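PDB 3G16: SnoaL-like domain-containing protein, which is of unknown function but adopts the cystatin-like fold of the SnoaL-like, NTF2-type families, whose curved sheet and helices commonly enclose a pocket. Local coordinates for residues E13-T18 and V108-A113. Numbering follows the deposited sequence. Where two conformers were deposited one is given.
Sequences EKVIRT and VEFDRA
F110 meets V15 and I16 where the N-terminal helix 9-24 packs on the curved sheet of the cystatin-like (NTF2-type) fold. F110 lies on strand 100-111, and its CB points toward the helix.

The contact is apolar and rests on one ring. F110 has CG anti to the carbonyl carbon (chi1 -78°), which sends the far end of the ring to the helix. V15 approaches head-on, and its CB sits in the ring plane at the edge, 4.0 Å from F110 CE2. The CG1 branch of V15 touches the same ring atom. I16 crosses the F110 side chain at about a right angle. Its CG1 lies 4.0 Å from F110 CZ, also near the ring plane, and its CD1 reaches both CE1 and CZ. The helix therefore meets the ring at its edge. I117 of strand 116-124 touches both V15 and F110, while A87 and I89 of strand 86-95 pack against I16. With an alanine at F110, V15 and I16 would probably lose their main partner on this strand, and a gap would open under the helix.

On the helix side, polar groups bond within the helix. T18 OG1 donates to K14 O, which also accepts from T18 N on the opposite face of its plane. E13 and R17, one helical turn apart, form a salt bridge. In one of its two deposited conformers, R17 grips E13 OE2 side-on: R17 NE meets the anti lone pair of OE2 at 2.8 Å, and R17 NH2 comes from above the carboxylate plane at 3.1 Å.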
loop_
_atom_site.group_PDB
_atom_site.type_symbol
_atom_site.label_atom_id
_atom_site.label_comp_id
_atom_site.label_asym_id
_atom_site.label_seq_id
_atom_site.Cartn_x
_atom_site.Cartn_y
_atom_site.Cartn_z
ATOM N N GLU A 13 -16.706 -2.065 3.172
ATOM C CA GLU A 13 -16.124 -2.203 4.501
ATOM C C GLU A 13 -16.552 -3.512 5.143
ATOM O O GLU A 13 -15.748 -4.174 5.785
ATOM C CB GLU A 13 -16.541 -1.046 5.405
ATOM C CG GLU A 13 -15.923 -1.129 6.747
ATOM C CD GLU A 13 -16.127 0.100 7.589
ATOM O OE1 GLU A 13 -16.610 1.121 7.035
ATOM O OE2 GLU A 13 -15.799 0.041 8.804
ATOM N N LYS A 14 -17.817 -3.888 4.984
ATOM C CA LYS A 14 -18.341 -5.112 5.573
ATOM C C LYS A 14 -17.627 -6.332 5.034
ATOM O O LYS A 14 -17.266 -7.236 5.805
ATOM C CB LYS A 14 -19.861 -5.214 5.383
ATOM C CG LYS A 14 -20.603 -4.248 6.289
ATOM C CD LYS A 14 -22.078 -4.106 5.939
ATOM C CE LYS A 14 -22.708 -2.893 6.603
ATOM N NZ LYS A 14 -23.899 -2.484 5.988
ATOM N N VAL A 15 -17.416 -6.398 3.712
ATOM C CA VAL A 15 -16.687 -7.535 3.171
ATOM C C VAL A 15 -15.243 -7.592 3.674
ATOM O O VAL A 15 -14.737 -8.657 4.064
ATOM C CB VAL A 15 -16.702 -7.472 1.636
ATOM C CG1 VAL A 15 -15.802 -8.537 0.997
ATOM C CG2 VAL A 15 -18.143 -7.635 1.114
ATOM N N ILE A 16 -14.571 -6.446 3.722
ATOM C CA ILE A 16 -13.193 -6.406 4.193
ATOM C C ILE A 16 -13.086 -6.847 5.652
ATOM O O ILE A 16 -12.229 -7.673 6.010
ATOM C CB ILE A 16 -12.619 -5.008 3.973
ATOM C CG1 ILE A 16 -12.275 -4.833 2.492
ATOM C CG2 ILE A 16 -11.379 -4.778 4.898
ATOM C CD1 ILE A 16 -11.990 -3.354 2.067
ATOM N N ARG A 17 -13.982 -6.366 6.488
ATOM C CA ARG A 17 -13.871 -6.736 7.879
ATOM C C ARG A 17 -14.234 -8.243 8.091
ATOM O O ARG A 17 -13.667 -8.923 8.973
ATOM C CB ARG A 17 -14.747 -5.845 8.757
ATOM C CG ARG A 17 -14.261 -4.384 8.774
ATOM C CD ARG A 17 -14.922 -3.581 9.919
ATOM N NE ARG A 17 -14.490 -2.191 9.903
ATOM C CZ ARG A 17 -13.346 -1.710 10.401
ATOM N NH1 ARG A 17 -12.432 -2.489 11.012
ATOM N NH2 ARG A 17 -13.118 -0.406 10.298
ATOM N N THR A 18 -15.205 -8.741 7.314
ATOM C CA THR A 18 -15.544 -10.145 7.389
ATOM C C THR A 18 -14.308 -10.998 7.001
ATOM O O THR A 18 -14.012 -12.025 7.567
ATOM C CB THR A 18 -16.717 -10.506 6.480
ATOM O OG1 THR A 18 -17.861 -9.750 6.905
ATOM C CG2 THR A 18 -17.043 -12.010 6.560
ATOM N N VAL A 108 -7.072 -3.218 -2.728
ATOM C CA VAL A 108 -8.128 -4.205 -2.871
ATOM C C VAL A 108 -9.060 -3.771 -3.962
ATOM O O VAL A 108 -9.598 -2.640 -3.907
ATOM C CB VAL A 108 -8.902 -4.330 -1.537
ATOM C CG1 VAL A 108 -10.039 -5.340 -1.627
ATOM C CG2 VAL A 108 -7.978 -4.702 -0.380
ATOM N N GLU A 109 -9.267 -4.611 -4.976
ATOM C CA GLU A 109 -10.249 -4.348 -6.003
ATOM C C GLU A 109 -11.489 -5.172 -5.757
ATOM O O GLU A 109 -11.404 -6.356 -5.496
ATOM C CB GLU A 109 -9.737 -4.709 -7.392
ATOM C CG GLU A 109 -8.496 -3.962 -7.837
ATOM C CD GLU A 109 -8.137 -4.205 -9.275
ATOM O OE1 GLU A 109 -8.733 -5.067 -9.933
ATOM O OE2 GLU A 109 -7.172 -3.516 -9.706
ATOM N N PHE A 110 -12.661 -4.529 -5.894
ATOM C CA PHE A 110 -13.924 -5.224 -5.872
ATOM C C PHE A 110 -14.428 -5.525 -7.262
ATOM O O PHE A 110 -14.210 -4.777 -8.210
ATOM C CB PHE A 110 -14.970 -4.400 -5.115
ATOM C CG PHE A 110 -14.811 -4.497 -3.631
ATOM C CD1 PHE A 110 -13.850 -3.714 -2.972
ATOM C CD2 PHE A 110 -15.550 -5.373 -2.883
ATOM C CE1 PHE A 110 -13.687 -3.828 -1.613
ATOM C CE2 PHE A 110 -15.384 -5.466 -1.516
ATOM C CZ PHE A 110 -14.455 -4.707 -0.895
ATOM N N ASP A 111 -15.098 -6.659 -7.342
ATOM C CA ASP A 111 -15.949 -7.015 -8.489
ATOM C C ASP A 111 -17.300 -6.330 -8.213
ATOM O O ASP A 111 -18.043 -6.749 -7.338
ATOM C CB ASP A 111 -16.130 -8.520 -8.567
ATOM C CG ASP A 111 -17.123 -8.946 -9.597
ATOM O OD1 ASP A 111 -17.054 -8.477 -10.753
ATOM O OD2 ASP A 111 -18.002 -9.731 -9.280
ATOM N N ARG A 112 -17.607 -5.309 -8.991
ATOM C CA ARG A 112 -18.865 -4.559 -8.810
ATOM C C ARG A 112 -20.102 -5.423 -9.036
ATOM O O ARG A 112 -21.124 -5.183 -8.397
ATOM C CB ARG A 112 -18.920 -3.376 -9.740
ATOM C CG ARG A 112 -17.847 -2.313 -9.524
ATOM C CD ARG A 112 -17.820 -1.389 -10.729
ATOM N NE ARG A 112 -16.853 -0.296 -10.672
ATOM C CZ ARG A 112 -17.104 0.911 -10.197
ATOM N NH1 ARG A 112 -18.272 1.211 -9.656
ATOM N NH2 ARG A 112 -16.169 1.869 -10.255
ATOM N N ALA A 113 -19.984 -6.430 -9.904
ATOM C CA ALA A 113 -21.113 -7.269 -10.280
ATOM C C ALA A 113 -21.524 -8.216 -9.169
ATOM O O ALA A 113 -22.648 -8.736 -9.217
ATOM C CB ALA A 113 -20.773 -8.060 -11.565
#